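Local coordinates for proton-dependent oligopeptide transporter family protein (Xanthomonas campestris, PDB 6EI3) that probably couples the inward movement of protons to the uptake of small peptides across the membrane, as a member of the major facilitator superfamily, at residues A372-A377 and A481-A486; L51-I56 and W447-N452; W378-A383 and I400-L405. One frame throughout, in Å; residues are numbered along the deposited sequence.

Contact 1 (A372-A377 and A481-A486); sequences AFSGVA and AFAFLA. With 78M ((2S)-2,3-dihydroxypropyl(7Z)-pentadec-7-enoate), chain J; 78M ((2S)-2,3-dihydroxypropyl(7Z)-pentadec-7-enoate), chain F; 78M ((2S)-2,3-dihydroxypropyl(7Z)-pentadec-7-enoate), chain C.
Phe484 CG lies anti to the carbonyl carbon, beside the backbone N (chi1 -69°), and from there the ring extends to the backbone of Gly375; at Val376, CG2 sits beside the backbone N. The ring lies over the glycine: CA of Gly375 stands 4.2 Å from the centroid of the Phe484 ring and 26° off its normal, a CH-pi contact over the face. CZ of Phe484 comes within 3.5 Å of Gly375 C, and CE1 of Phe484 approaches Ala372 O at 3.3 Å. The Val376 side chain crosses the phenyl group at about a right angle, its CG2 in the ring plane and 3.9 Å from Phe484 CE1. The preceding residue, Ala483, points toward the facing helix, and its CB rests 3.6 Å from Gly375 CA. Without a side chain at Gly375, and with only a methyl at Ala483, the nearly antiparallel axes close to 7.8 Å. This small-residue packing joins transmembrane helix 363-389 to 471-495, the last helix of this major facilitator superfamily transporter. No hydrogen bond spans the two segments; the Ser374 hydroxyl, whose OG also touches Ala483 CB, is bonded to Ile371 O within its own helix. Three monoacylglycerols also touch these segments. CB of Ala372 touches C13 of one (chain J) at 3.7 Å, while CG1 of Val376 meets C9 of a second (chain F) at 3.8 Å. A third acyl chain (chain C) runs past CB and the carbonyl oxygen of Phe484.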
loop_
_atom_site.group_PDB
_atom_site.type_symbol
_atom_site.label_atom_id
_atom_site.label_comp_id
_atom_site.label_asym_id
_atom_site.label_seq_id
_atom_site.Cartn_x
_atom_site.Cartn_y
_atom_site.Cartn_z
ATOM N N ALA A 372 -12.643 -2.991 -11.328
ATOM C CA ALA A 372 -12.953 -3.588 -12.622
ATOM C C ALA A 372 -11.901 -3.205 -13.696
ATOM O O ALA A 372 -11.399 -4.095 -14.387
ATOM C CB ALA A 372 -14.350 -3.177 -13.058
ATOM N N PHE A 373 -11.520 -1.906 -13.782
ATOM C CA PHE A 373 -10.505 -1.439 -14.731
ATOM C C PHE A 373 -9.122 -2.024 -14.470
ATOM O O PHE A 373 -8.398 -2.284 -15.434
ATOM C CB PHE A 373 -10.451 0.087 -14.825
ATOM C CG PHE A 373 -11.390 0.623 -15.882
ATOM C CD1 PHE A 373 -11.037 0.597 -17.229
ATOM C CD2 PHE A 373 -12.630 1.142 -15.535
ATOM C CE1 PHE A 373 -11.913 1.080 -18.209
ATOM C CE2 PHE A 373 -13.495 1.643 -16.512
ATOM C CZ PHE A 373 -13.136 1.599 -17.844
ATOM N N SER A 374 -8.778 -2.306 -13.191
ATOM C CA SER A 374 -7.506 -2.948 -12.861
ATOM C C SER A 374 -7.554 -4.403 -13.420
ATOM O O SER A 374 -6.552 -4.890 -13.931
ATOM C CB SER A 374 -7.218 -2.891 -11.360
ATOM O OG SER A 374 -7.862 -3.919 -10.614
ATOM N N GLY A 375 -8.737 -5.012 -13.413
ATOM C CA GLY A 375 -8.967 -6.331 -14.006
ATOM C C GLY A 375 -8.761 -6.295 -15.515
ATOM O O GLY A 375 -8.076 -7.156 -16.070
ATOM N N VAL A 376 -9.288 -5.252 -16.175
ATOM C CA VAL A 376 -9.153 -5.031 -17.627
ATOM C C VAL A 376 -7.667 -4.849 -17.999
ATOM O O VAL A 376 -7.225 -5.398 -19.004
ATOM C CB VAL A 376 -10.065 -3.865 -18.130
ATOM C CG1 VAL A 376 -9.932 -3.644 -19.645
ATOM C CG2 VAL A 376 -11.526 -4.125 -17.771
ATOM N N ALA A 377 -6.890 -4.139 -17.151
ATOM C CA ALA A 377 -5.449 -3.918 -17.330
ATOM C C ALA A 377 -4.733 -5.262 -17.369
ATOM O O ALA A 377 -3.866 -5.476 -18.216
ATOM C CB ALA A 377 -4.897 -3.075 -16.187
ATOM N N ALA A 481 -9.172 -12.177 -13.244
ATOM C CA ALA A 481 -10.389 -12.849 -12.756
ATOM C C ALA A 481 -10.663 -12.483 -11.287
ATOM O O ALA A 481 -11.811 -12.230 -10.934
ATOM C CB ALA A 481 -10.255 -14.362 -12.901
ATOM N N PHE A 482 -9.599 -12.459 -10.455
ATOM C CA PHE A 482 -9.631 -12.117 -9.032
ATOM C C PHE A 482 -10.131 -10.670 -8.851
ATOM O O PHE A 482 -10.975 -10.436 -7.990
ATOM C CB PHE A 482 -8.232 -12.327 -8.404
ATOM C CG PHE A 482 -8.046 -12.052 -6.924
ATOM C CD1 PHE A 482 -9.020 -12.421 -5.997
ATOM C CD2 PHE A 482 -6.875 -11.461 -6.451
ATOM C CE1 PHE A 482 -8.830 -12.199 -4.627
ATOM C CE2 PHE A 482 -6.677 -11.253 -5.078
ATOM C CZ PHE A 482 -7.654 -11.624 -4.176
ATOM N N ALA A 483 -9.683 -9.735 -9.712
ATOM C CA ALA A 483 -10.136 -8.342 -9.667
ATOM C C ALA A 483 -11.600 -8.233 -10.098
ATOM O O ALA A 483 -12.355 -7.483 -9.482
ATOM C CB ALA A 483 -9.277 -7.466 -10.555
ATOM N N PHE A 484 -12.006 -8.974 -11.143
ATOM C CA PHE A 484 -13.405 -8.962 -11.612
ATOM C C PHE A 484 -14.350 -9.483 -10.535
ATOM O O PHE A 484 -15.421 -8.898 -10.331
ATOM C CB PHE A 484 -13.559 -9.746 -12.926
ATOM C CG PHE A 484 -12.894 -9.083 -14.116
ATOM C CD1 PHE A 484 -13.005 -7.709 -14.321
ATOM C CD2 PHE A 484 -12.247 -9.846 -15.085
ATOM C CE1 PHE A 484 -12.413 -7.096 -15.436
ATOM C CE2 PHE A 484 -11.661 -9.237 -16.204
ATOM C CZ PHE A 484 -11.737 -7.863 -16.367
ATOM N N LEU A 485 -13.928 -10.570 -9.830
ATOM C CA LEU A 485 -14.703 -11.164 -8.745
ATOM C C LEU A 485 -14.803 -10.159 -7.588
ATOM O O LEU A 485 -15.860 -10.035 -6.967
ATOM C CB LEU A 485 -14.032 -12.473 -8.282
ATOM C CG LEU A 485 -14.749 -13.308 -7.209
ATOM C CD1 LEU A 485 -15.979 -14.019 -7.772
ATOM C CD2 LEU A 485 -13.814 -14.340 -6.630
ATOM N N ALA A 486 -13.695 -9.441 -7.313
ATOM C CA ALA A 486 -13.625 -8.432 -6.254
ATOM C C ALA A 486 -14.529 -7.275 -6.599
ATOM O O ALA A 486 -15.249 -6.822 -5.722
ATOM C CB ALA A 486 -12.201 -7.938 -6.079
HETATM O O21 78M J . -27.862 3.883 -5.041
HETATM C C20 78M J . -26.682 3.264 -4.548
HETATM C C18 78M J . -26.056 2.373 -5.596
HETATM O O19 78M J . -27.009 1.397 -6.031
HETATM C C17 78M J . -24.801 1.697 -5.099
HETATM O O2 78M J . -24.297 0.893 -6.194
HETATM C C1 78M J . -22.981 0.923 -6.438
HETATM O O1 78M J . -22.207 1.647 -5.868
HETATM C C2 78M J . -22.602 -0.066 -7.504
HETATM C C3 78M J . -21.557 0.466 -8.473
HETATM C C4 78M J . -21.539 -0.246 -9.810
HETATM C C5 78M J . -20.756 0.519 -10.860
HETATM C C6 78M J . -20.540 -0.238 -12.168
HETATM C C7 78M J . -19.925 0.644 -13.217
HETATM C C8 78M J . -19.214 0.286 -14.283
HETATM C C9 78M J . -18.831 -1.103 -14.723
HETATM C C10 78M J . -17.369 -1.449 -14.420
HETATM C C11 78M J . -16.337 -0.911 -15.420
HETATM C C12 78M J . -16.164 -1.713 -16.711
HETATM C C13 78M J . -15.631 -3.130 -16.530
HETATM C C15 78M J . -15.488 -5.462 -17.476
HETATM C C14 78M J . -15.693 -3.995 -17.773
HETATM O O21 78M F . 0.987 -9.086 -32.367
HETATM C C20 78M F . 0.182 -9.404 -31.241
HETATM C C18 78M F . -1.130 -8.656 -31.297
HETATM O O19 78M F . -0.907 -7.246 -31.239
HETATM C C17 78M F . -2.121 -9.107 -30.245
HETATM O O2 78M F . -1.784 -8.534 -28.957
HETATM C C1 78M F . -2.514 -7.497 -28.523
HETATM O O1 78M F . -3.217 -6.826 -29.237
HETATM C C2 78M F . -2.355 -7.295 -27.044
HETATM C C3 78M F . -3.102 -6.077 -26.505
HETATM C C4 78M F . -4.132 -6.417 -25.441
HETATM C C5 78M F . -5.569 -6.511 -25.930
HETATM C C6 78M F . -6.541 -7.022 -24.864
HETATM C C7 78M F . -7.602 -6.035 -24.495
HETATM C C8 78M F . -7.526 -5.111 -23.552
HETATM C C9 78M F . -8.588 -4.121 -23.177
HETATM C C10 78M F . -8.882 -3.084 -24.269
HETATM C C11 78M F . -10.251 -2.426 -24.157
HETATM C C12 78M F . -10.316 -1.227 -23.223
HETATM C C13 78M F . -11.730 -0.786 -22.890
HETATM C C15 78M F . -13.226 0.870 -21.719
HETATM C C14 78M F . -11.806 0.475 -22.050
HETATM O O21 78M C . -26.457 0.695 -9.608
HETATM C C20 78M C . -26.107 -0.417 -8.794
HETATM C C18 78M C . -25.514 -1.532 -9.625
HETATM O O19 78M C . -26.484 -1.997 -10.570
HETATM C C17 78M C . -25.026 -2.690 -8.787
HETATM O O2 78M C . -24.400 -3.585 -9.738
HETATM C C1 78M C . -23.435 -4.408 -9.307
HETATM O O1 78M C . -23.046 -4.451 -8.170
HETATM C C2 78M C . -22.924 -5.275 -10.421
HETATM C C3 78M C . -21.427 -5.550 -10.374
HETATM C C4 78M C . -20.572 -4.336 -10.718
HETATM C C5 78M C . -19.646 -4.506 -11.915
HETATM C C6 78M C . -18.480 -5.467 -11.688
HETATM C C7 78M C . -17.563 -5.569 -12.867
HETATM C C8 78M C . -17.429 -6.586 -13.707
HETATM C C9 78M C . -18.187 -7.883 -13.706
HETATM C C10 78M C . -17.371 -9.047 -13.159
HETATM C C11 78M C . -18.150 -10.353 -13.046
HETATM C C12 78M C . -17.363 -11.521 -12.454
HETATM C C13 78M C . -16.438 -12.248 -13.428
HETATM C C15 78M C . -14.525 -13.872 -13.724
HETATM C C14 78M C . -15.571 -13.316 -12.785
#

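Contact 2 (L51-I56 and W447-N452); sequences LHSFMI and WVLLSN. With 78M ((2S)-2,3-dihydroxypropyl(7Z)-pentadec-7-enoate), chain G; 78M ((2S)-2,3-dihydroxypropyl(7Z)-pentadec-7-enoate), chain O.
His52 and Leu449 mark the closest backbone approach, their CA atoms 6.8 Å apart where segments 51-56 and 447-452 run roughly antiparallel (151°) with axes 9.7 Å apart. The imidazole of His52 is sandwiched between aliphatic groups. Val448 CG1, anti to its backbone N (chi1 180°), lies over one face, 3.7 Å from the centroid of the His52 ring and offset toward the rim, nearest to CD2; on the opposite face Leu51 CD1 sits 3.6 Å above the centre of that ring. Both ring nitrogens are engaged elsewhere, ND1 with Asn445 OD1 and NE2 with Ser311 OG, which fixes the rotation of the ring. The pair joins helix 40-60 to helix 430-456, nearly 400 residues apart in the sequence, consistent with the interface where the N- and C-terminal bundles of a major facilitator superfamily transporter meet. Leu449 carries the other half. Its CD2 rests 3.7 Å from His52 CB, and its CD1 meets Ile56 CD1 tip to tip at 3.4 Å, tighter than usual for methyl groups. CD1 also touches OG of Ser53, a hydroxyl bonded to His49 O. Behind Val448, its carbonyl oxygen accepts both Asn452 N and the hydroxyl of Ser451, with OG at 2.6 Å from Val448 O. A monoacylglycerol chain (chain G) packs against CG2 of Ile56.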
loop_
_atom_site.group_PDB
_atom_site.type_symbol
_atom_site.label_atom_id
_atom_site.label_comp_id
_atom_site.label_asym_id
_atom_site.label_seq_id
_atom_site.Cartn_x
_atom_site.Cartn_y
_atom_site.Cartn_z
ATOM N N LEU A 51 10.105 -8.632 -3.142
ATOM C CA LEU A 51 9.500 -7.313 -3.381
ATOM C C LEU A 51 8.193 -7.157 -2.588
ATOM O O LEU A 51 7.987 -6.151 -1.904
ATOM C CB LEU A 51 9.256 -7.157 -4.908
ATOM C CG LEU A 51 8.711 -5.821 -5.502
ATOM C CD1 LEU A 51 7.186 -5.685 -5.330
ATOM C CD2 LEU A 51 9.464 -4.588 -5.007
ATOM N N HIS A 52 7.305 -8.148 -2.707
ATOM C CA HIS A 52 6.007 -8.095 -2.060
ATOM C C HIS A 52 6.128 -8.281 -0.538
ATOM O O HIS A 52 5.334 -7.679 0.182
ATOM C CB HIS A 52 5.028 -9.066 -2.751
ATOM C CG HIS A 52 4.719 -8.603 -4.141
ATOM N ND1 HIS A 52 3.878 -7.519 -4.371
ATOM C CD2 HIS A 52 5.186 -9.047 -5.331
ATOM C CE1 HIS A 52 3.906 -7.308 -5.676
ATOM N NE2 HIS A 52 4.646 -8.222 -6.298
ATOM N N SER A 53 7.163 -9.010 -0.043
ATOM C CA SER A 53 7.421 -9.109 1.412
ATOM C C SER A 53 7.879 -7.730 1.930
ATOM O O SER A 53 7.460 -7.299 3.006
ATOM C CB SER A 53 8.500 -10.151 1.714
ATOM O OG SER A 53 7.968 -11.435 1.467
ATOM N N PHE A 54 8.744 -7.059 1.163
ATOM C CA PHE A 54 9.223 -5.696 1.435
ATOM C C PHE A 54 8.021 -4.701 1.518
ATOM O O PHE A 54 7.934 -3.928 2.469
ATOM C CB PHE A 54 10.214 -5.256 0.331
ATOM C CG PHE A 54 10.621 -3.808 0.402
ATOM C CD1 PHE A 54 11.556 -3.376 1.341
ATOM C CD2 PHE A 54 10.078 -2.875 -0.471
ATOM C CE1 PHE A 54 11.935 -2.032 1.404
ATOM C CE2 PHE A 54 10.436 -1.525 -0.391
ATOM C CZ PHE A 54 11.357 -1.113 0.544
ATOM N N MET A 55 7.108 -4.731 0.510
ATOM C CA MET A 55 5.889 -3.907 0.477
ATOM C C MET A 55 5.009 -4.183 1.716
ATOM O O MET A 55 4.453 -3.253 2.303
ATOM C CB MET A 55 5.111 -4.132 -0.824
ATOM C CG MET A 55 5.808 -3.519 -2.064
ATOM S SD MET A 55 6.246 -1.761 -1.849
ATOM C CE MET A 55 4.632 -1.042 -1.877
ATOM N N ILE A 56 4.933 -5.454 2.134
ATOM C CA ILE A 56 4.194 -5.844 3.337
ATOM C C ILE A 56 4.749 -5.102 4.564
ATOM O O ILE A 56 3.974 -4.486 5.283
ATOM C CB ILE A 56 4.148 -7.381 3.504
ATOM C CG1 ILE A 56 3.010 -7.942 2.629
ATOM C CG2 ILE A 56 3.948 -7.771 4.983
ATOM C CD1 ILE A 56 3.040 -9.388 2.357
ATOM N N TRP A 447 -1.940 -11.427 -0.853
ATOM C CA TRP A 447 -2.573 -12.253 -1.892
ATOM C C TRP A 447 -1.583 -12.627 -3.005
ATOM O O TRP A 447 -1.719 -13.697 -3.587
ATOM C CB TRP A 447 -3.852 -11.615 -2.478
ATOM C CG TRP A 447 -4.904 -11.174 -1.488
ATOM C CD1 TRP A 447 -5.646 -10.035 -1.554
ATOM C CD2 TRP A 447 -5.322 -11.859 -0.293
ATOM N NE1 TRP A 447 -6.516 -9.972 -0.493
ATOM C CE2 TRP A 447 -6.342 -11.080 0.297
ATOM C CE3 TRP A 447 -4.959 -13.073 0.320
ATOM C CZ2 TRP A 447 -6.992 -11.464 1.476
ATOM C CZ3 TRP A 447 -5.591 -13.446 1.497
ATOM C CH2 TRP A 447 -6.580 -12.634 2.076
ATOM N N VAL A 448 -0.610 -11.732 -3.310
ATOM C CA VAL A 448 0.420 -11.988 -4.326
ATOM C C VAL A 448 1.340 -13.104 -3.796
ATOM O O VAL A 448 1.608 -14.072 -4.512
ATOM C CB VAL A 448 1.238 -10.722 -4.694
ATOM C CG1 VAL A 448 2.302 -11.046 -5.748
ATOM C CG2 VAL A 448 0.340 -9.576 -5.155
ATOM N N LEU A 449 1.815 -12.973 -2.537
ATOM C CA LEU A 449 2.670 -13.987 -1.909
ATOM C C LEU A 449 1.991 -15.349 -1.896
ATOM O O LEU A 449 2.633 -16.349 -2.232
ATOM C CB LEU A 449 3.041 -13.594 -0.479
ATOM C CG LEU A 449 3.935 -12.361 -0.262
ATOM C CD1 LEU A 449 4.414 -12.324 1.196
ATOM C CD2 LEU A 449 5.166 -12.387 -1.200
ATOM N N LEU A 450 0.677 -15.382 -1.578
ATOM C CA LEU A 450 -0.108 -16.625 -1.550
ATOM C C LEU A 450 -0.231 -17.264 -2.920
ATOM O O LEU A 450 -0.160 -18.487 -3.023
ATOM C CB LEU A 450 -1.488 -16.419 -0.911
ATOM C CG LEU A 450 -1.517 -16.419 0.626
ATOM C CD1 LEU A 450 -2.941 -16.187 1.150
ATOM C CD2 LEU A 450 -0.945 -17.724 1.212
ATOM N N SER A 451 -0.383 -16.435 -3.978
ATOM C CA SER A 451 -0.457 -16.927 -5.363
ATOM C C SER A 451 0.860 -17.591 -5.815
ATOM O O SER A 451 0.791 -18.557 -6.571
ATOM C CB SER A 451 -0.867 -15.826 -6.332
ATOM O OG SER A 451 0.214 -14.941 -6.589
ATOM N N ASN A 452 2.024 -17.078 -5.338
ATOM C CA ASN A 452 3.374 -17.591 -5.613
ATOM C C ASN A 452 3.548 -19.000 -5.081
ATOM O O ASN A 452 4.243 -19.806 -5.697
ATOM C CB ASN A 452 4.441 -16.705 -4.941
ATOM C CG ASN A 452 5.084 -15.655 -5.811
ATOM O OD1 ASN A 452 4.943 -15.647 -7.042
ATOM N ND2 ASN A 452 5.824 -14.747 -5.166
HETATM O O21 78M G . 11.746 -18.010 -0.408
HETATM C C20 78M G . 12.746 -17.614 0.523
HETATM C C18 78M G . 12.964 -16.119 0.466
HETATM O O19 78M G . 13.681 -15.768 -0.721
HETATM C C17 78M G . 13.693 -15.581 1.678
HETATM O O2 78M G . 12.946 -14.431 2.151
HETATM C C1 78M G . 13.299 -13.213 1.718
HETATM O O1 78M G . 14.110 -13.015 0.855
HETATM C C2 78M G . 12.525 -12.139 2.420
HETATM C C3 78M G . 13.294 -10.842 2.625
HETATM C C4 78M G . 12.373 -9.641 2.583
HETATM C C5 78M G . 12.927 -8.386 3.221
HETATM C C6 78M G . 11.850 -7.374 3.602
HETATM C C7 78M G . 11.211 -7.667 4.922
HETATM C C8 78M G . 10.277 -6.950 5.518
HETATM C C9 78M G . 9.662 -7.238 6.851
HETATM C C10 78M G . 8.301 -7.912 6.759
HETATM C C11 78M G . 7.476 -7.809 8.033
HETATM C C12 78M G . 6.121 -8.467 7.907
HETATM C C13 78M G . 5.129 -8.143 9.005
HETATM C C15 78M G . 2.781 -8.541 9.850
HETATM C C14 78M G . 3.742 -8.667 8.698
HETATM O O21 78M O . -21.872 -4.345 6.743
HETATM C C20 78M O . -21.085 -4.353 7.923
HETATM C C18 78M O . -20.393 -5.683 8.111
HETATM O O19 78M O . -21.359 -6.735 8.174
HETATM C C17 78M O . -19.527 -5.712 9.345
HETATM O O2 78M O . -18.607 -6.814 9.158
HETATM C C1 78M O . -17.533 -6.880 9.954
HETATM O O1 78M O . -17.364 -6.181 10.920
HETATM C C2 78M O . -16.568 -7.927 9.479
HETATM C C3 78M O . -15.213 -7.356 9.082
HETATM C C4 78M O . -14.635 -8.008 7.833
HETATM C C5 78M O . -13.352 -8.792 8.055
HETATM C C6 78M O . -12.080 -7.938 8.137
HETATM C C7 78M O . -11.263 -8.015 6.888
HETATM C C8 78M O . -10.089 -8.607 6.744
HETATM C C9 78M O . -9.285 -8.679 5.478
HETATM C C10 78M O . -9.671 -9.903 4.642
HETATM C C11 78M O . -9.894 -9.620 3.166
HETATM C C12 78M O . -10.927 -10.540 2.527
HETATM C C13 78M O . -11.317 -10.198 1.095
HETATM C C15 78M O . -10.902 -10.592 -1.353
HETATM C C14 78M O . -10.336 -10.670 0.036
#

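Contact 3 (W378-A383 and I400-L405); sequences WIAVGA and ILPYAL. With 78M ((2S)-2,3-dihydroxypropyl(7Z)-pentadec-7-enoate), chain F.
Val381 and Pro402 form the tightest apolar pair between these segments: CG2 of Val381 presses on CB of Pro402 at 3.3 Å, shorter than ordinary van der Waals contact, and lies 3.7 Å from Pro402 CG. The two side chains cross at about a right angle, the methyl meeting the ring at CB and CG. The remaining aliphatic contacts gather round a single methyl. CB of Ala380 points at the facing helix and touches CD2 of Leu401 at 4.0 Å, CB of Pro402 at 4.2 Å and CD1 of Leu405 at 4.1 Å. Leu401 reaches it with CG anti to the backbone N (chi1 176°). Helices 363-389 and 400-424 follow one another in the chain, and their antiparallel packing (166°, axes 8.5 Å apart) makes a transmembrane helical hairpin of the major facilitator superfamily fold. Pro402 belongs to the first turn of the second helix, where the lack of an amide N-H costs no helical hydrogen bond. No hydrogen bond joins the segments; Val381 O accepts from Gln316 NE2, and Trp378 NE1 gives a weak bond to Leu305 O. Trp313 meets both flanking aromatics, Trp378 with planes at about 50° and Tyr403 edge-to-face. The acyl chain of one monoacylglycerol (chain F) runs beside the hairpin, with its C4 3.7 Å from Leu401 CD2, its C8 3.9 Å from Ala380 CB, and further contacts to CB of Ala383 and CD2 of Leu405.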
loop_
_atom_site.group_PDB
_atom_site.type_symbol
_atom_site.label_atom_id
_atom_site.label_comp_id
_atom_site.label_asym_id
_atom_site.label_seq_id
_atom_site.Cartn_x
_atom_site.Cartn_y
_atom_site.Cartn_z
ATOM N N TRP A 378 -5.134 -6.184 -16.477
ATOM C CA TRP A 378 -4.531 -7.507 -16.388
ATOM C C TRP A 378 -4.990 -8.436 -17.527
ATOM O O TRP A 378 -4.232 -9.336 -17.876
ATOM C CB TRP A 378 -4.719 -8.088 -14.983
ATOM C CG TRP A 378 -3.696 -7.502 -14.043
ATOM C CD1 TRP A 378 -3.643 -6.217 -13.585
ATOM C CD2 TRP A 378 -2.483 -8.135 -13.605
ATOM N NE1 TRP A 378 -2.486 -6.016 -12.865
ATOM C CE2 TRP A 378 -1.773 -7.191 -12.830
ATOM C CE3 TRP A 378 -1.928 -9.413 -13.788
ATOM C CZ2 TRP A 378 -0.569 -7.500 -12.193
ATOM C CZ3 TRP A 378 -0.734 -9.724 -13.152
ATOM C CH2 TRP A 378 -0.045 -8.758 -12.400
ATOM N N ILE A 379 -6.152 -8.154 -18.186
ATOM C CA ILE A 379 -6.548 -8.897 -19.398
ATOM C C ILE A 379 -5.530 -8.500 -20.506
ATOM O O ILE A 379 -5.021 -9.373 -21.210
ATOM C CB ILE A 379 -8.030 -8.673 -19.850
ATOM C CG1 ILE A 379 -9.063 -9.291 -18.858
ATOM C CG2 ILE A 379 -8.273 -9.170 -21.316
ATOM C CD1 ILE A 379 -9.070 -10.884 -18.748
ATOM N N ALA A 380 -5.217 -7.190 -20.612
ATOM C CA ALA A 380 -4.246 -6.643 -21.554
ATOM C C ALA A 380 -2.832 -7.198 -21.296
ATOM O O ALA A 380 -2.198 -7.626 -22.256
ATOM C CB ALA A 380 -4.240 -5.128 -21.490
ATOM N N VAL A 381 -2.357 -7.246 -20.013
ATOM C CA VAL A 381 -1.026 -7.816 -19.663
ATOM C C VAL A 381 -0.926 -9.294 -20.081
ATOM O O VAL A 381 0.120 -9.723 -20.583
ATOM C CB VAL A 381 -0.596 -7.642 -18.172
ATOM C CG1 VAL A 381 0.847 -8.112 -17.947
ATOM C CG2 VAL A 381 -0.706 -6.197 -17.748
ATOM N N GLY A 382 -1.992 -10.048 -19.820
ATOM C CA GLY A 382 -2.066 -11.465 -20.142
ATOM C C GLY A 382 -2.064 -11.715 -21.640
ATOM O O GLY A 382 -1.366 -12.618 -22.116
ATOM N N ALA A 383 -2.828 -10.889 -22.393
ATOM C CA ALA A 383 -2.921 -10.967 -23.858
ATOM C C ALA A 383 -1.558 -10.635 -24.494
ATOM O O ALA A 383 -1.163 -11.263 -25.474
ATOM C CB ALA A 383 -4.009 -10.029 -24.366
ATOM N N ILE A 400 2.107 0.356 -22.334
ATOM C CA ILE A 400 1.383 1.642 -22.165
ATOM C C ILE A 400 -0.124 1.326 -21.961
ATOM O O ILE A 400 -0.753 1.950 -21.110
ATOM C CB ILE A 400 1.574 2.604 -23.397
ATOM C CG1 ILE A 400 3.028 3.140 -23.500
ATOM C CG2 ILE A 400 0.561 3.790 -23.360
ATOM C CD1 ILE A 400 3.396 3.832 -24.884
ATOM N N LEU A 401 -0.689 0.378 -22.760
ATOM C CA LEU A 401 -2.103 -0.035 -22.662
ATOM C C LEU A 401 -2.459 -0.498 -21.231
ATOM O O LEU A 401 -3.258 0.192 -20.604
ATOM C CB LEU A 401 -2.494 -1.067 -23.733
ATOM C CG LEU A 401 -3.920 -1.647 -23.676
ATOM C CD1 LEU A 401 -4.989 -0.565 -23.917
ATOM C CD2 LEU A 401 -4.078 -2.760 -24.700
ATOM N N PRO A 402 -1.834 -1.543 -20.633
ATOM C CA PRO A 402 -2.178 -1.865 -19.232
ATOM C C PRO A 402 -1.775 -0.780 -18.229
ATOM O O PRO A 402 -2.454 -0.663 -17.226
ATOM C CB PRO A 402 -1.474 -3.204 -18.978
ATOM C CG PRO A 402 -0.371 -3.279 -19.999
ATOM C CD PRO A 402 -0.905 -2.552 -21.203
ATOM N N TYR A 403 -0.733 0.045 -18.493
ATOM C CA TYR A 403 -0.422 1.140 -17.563
ATOM C C TYR A 403 -1.589 2.140 -17.520
ATOM O O TYR A 403 -1.981 2.570 -16.437
ATOM C CB TYR A 403 0.890 1.876 -17.926
ATOM C CG TYR A 403 2.050 1.406 -17.077
ATOM C CD1 TYR A 403 2.198 1.845 -15.763
ATOM C CD2 TYR A 403 2.916 0.418 -17.534
ATOM C CE1 TYR A 403 3.190 1.330 -14.936
ATOM C CE2 TYR A 403 3.947 -0.069 -16.732
ATOM C CZ TYR A 403 4.078 0.390 -15.434
ATOM O OH TYR A 403 5.067 -0.109 -14.638
ATOM N N ALA A 404 -2.147 2.489 -18.693
ATOM C CA ALA A 404 -3.266 3.434 -18.806
ATOM C C ALA A 404 -4.490 2.897 -18.086
ATOM O O ALA A 404 -5.100 3.608 -17.282
ATOM C CB ALA A 404 -3.592 3.711 -20.278
ATOM N N LEU A 405 -4.826 1.623 -18.349
ATOM C CA LEU A 405 -5.983 0.973 -17.745
ATOM C C LEU A 405 -5.841 0.888 -16.235
ATOM O O LEU A 405 -6.758 1.304 -15.518
ATOM C CB LEU A 405 -6.222 -0.419 -18.365
ATOM C CG LEU A 405 -6.662 -0.430 -19.842
ATOM C CD1 LEU A 405 -6.381 -1.765 -20.480
ATOM C CD2 LEU A 405 -8.157 -0.035 -20.002
HETATM O O21 78M F . 0.987 -9.086 -32.367
HETATM C C20 78M F . 0.182 -9.404 -31.241
HETATM C C18 78M F . -1.130 -8.656 -31.297
HETATM O O19 78M F . -0.907 -7.246 -31.239
HETATM C C17 78M F . -2.121 -9.107 -30.245
HETATM O O2 78M F . -1.784 -8.534 -28.957
HETATM C C1 78M F . -2.514 -7.497 -28.523
HETATM O O1 78M F . -3.217 -6.826 -29.237
HETATM C C2 78M F . -2.355 -7.295 -27.044
HETATM C C3 78M F . -3.102 -6.077 -26.505
HETATM C C4 78M F . -4.132 -6.417 -25.441
HETATM C C5 78M F . -5.569 -6.511 -25.930
HETATM C C6 78M F . -6.541 -7.022 -24.864
HETATM C C7 78M F . -7.602 -6.035 -24.495
HETATM C C8 78M F . -7.526 -5.111 -23.552
HETATM C C9 78M F . -8.588 -4.121 -23.177
HETATM C C10 78M F . -8.882 -3.084 -24.269
HETATM C C11 78M F . -10.251 -2.426 -24.157
HETATM C C12 78M F . -10.316 -1.227 -23.223
HETATM C C13 78M F . -11.730 -0.786 -22.890
HETATM C C15 78M F . -13.226 0.870 -21.719
HETATM C C14 78M F . -11.806 0.475 -22.050
#

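How the contacts relate
Contact 2 lies nearest the centre of the chain, and contacts 1 and 3 lie farther out; all three are largely buried, and all have bound lipid beside them. Contacts 1 and 3 are neighbours on helix 363-389, which packs against 471-495 in one and 400-424 in the other, and both touch the same monoacylglycerol (chain F). They also meet directly: Phe484 CE2 is 3.7 Å from Ile379 CG1, and Ala377 packs on Leu405. Contact 1 joins contact 2 where Phe482 meets Trp447 edge-to-face. Their chemistry differs: an aromatic ring on a glycine backbone in contact 1, a hydrogen-bonded histidine among aliphatics in contact 2, and purely aliphatic packing across contact 3.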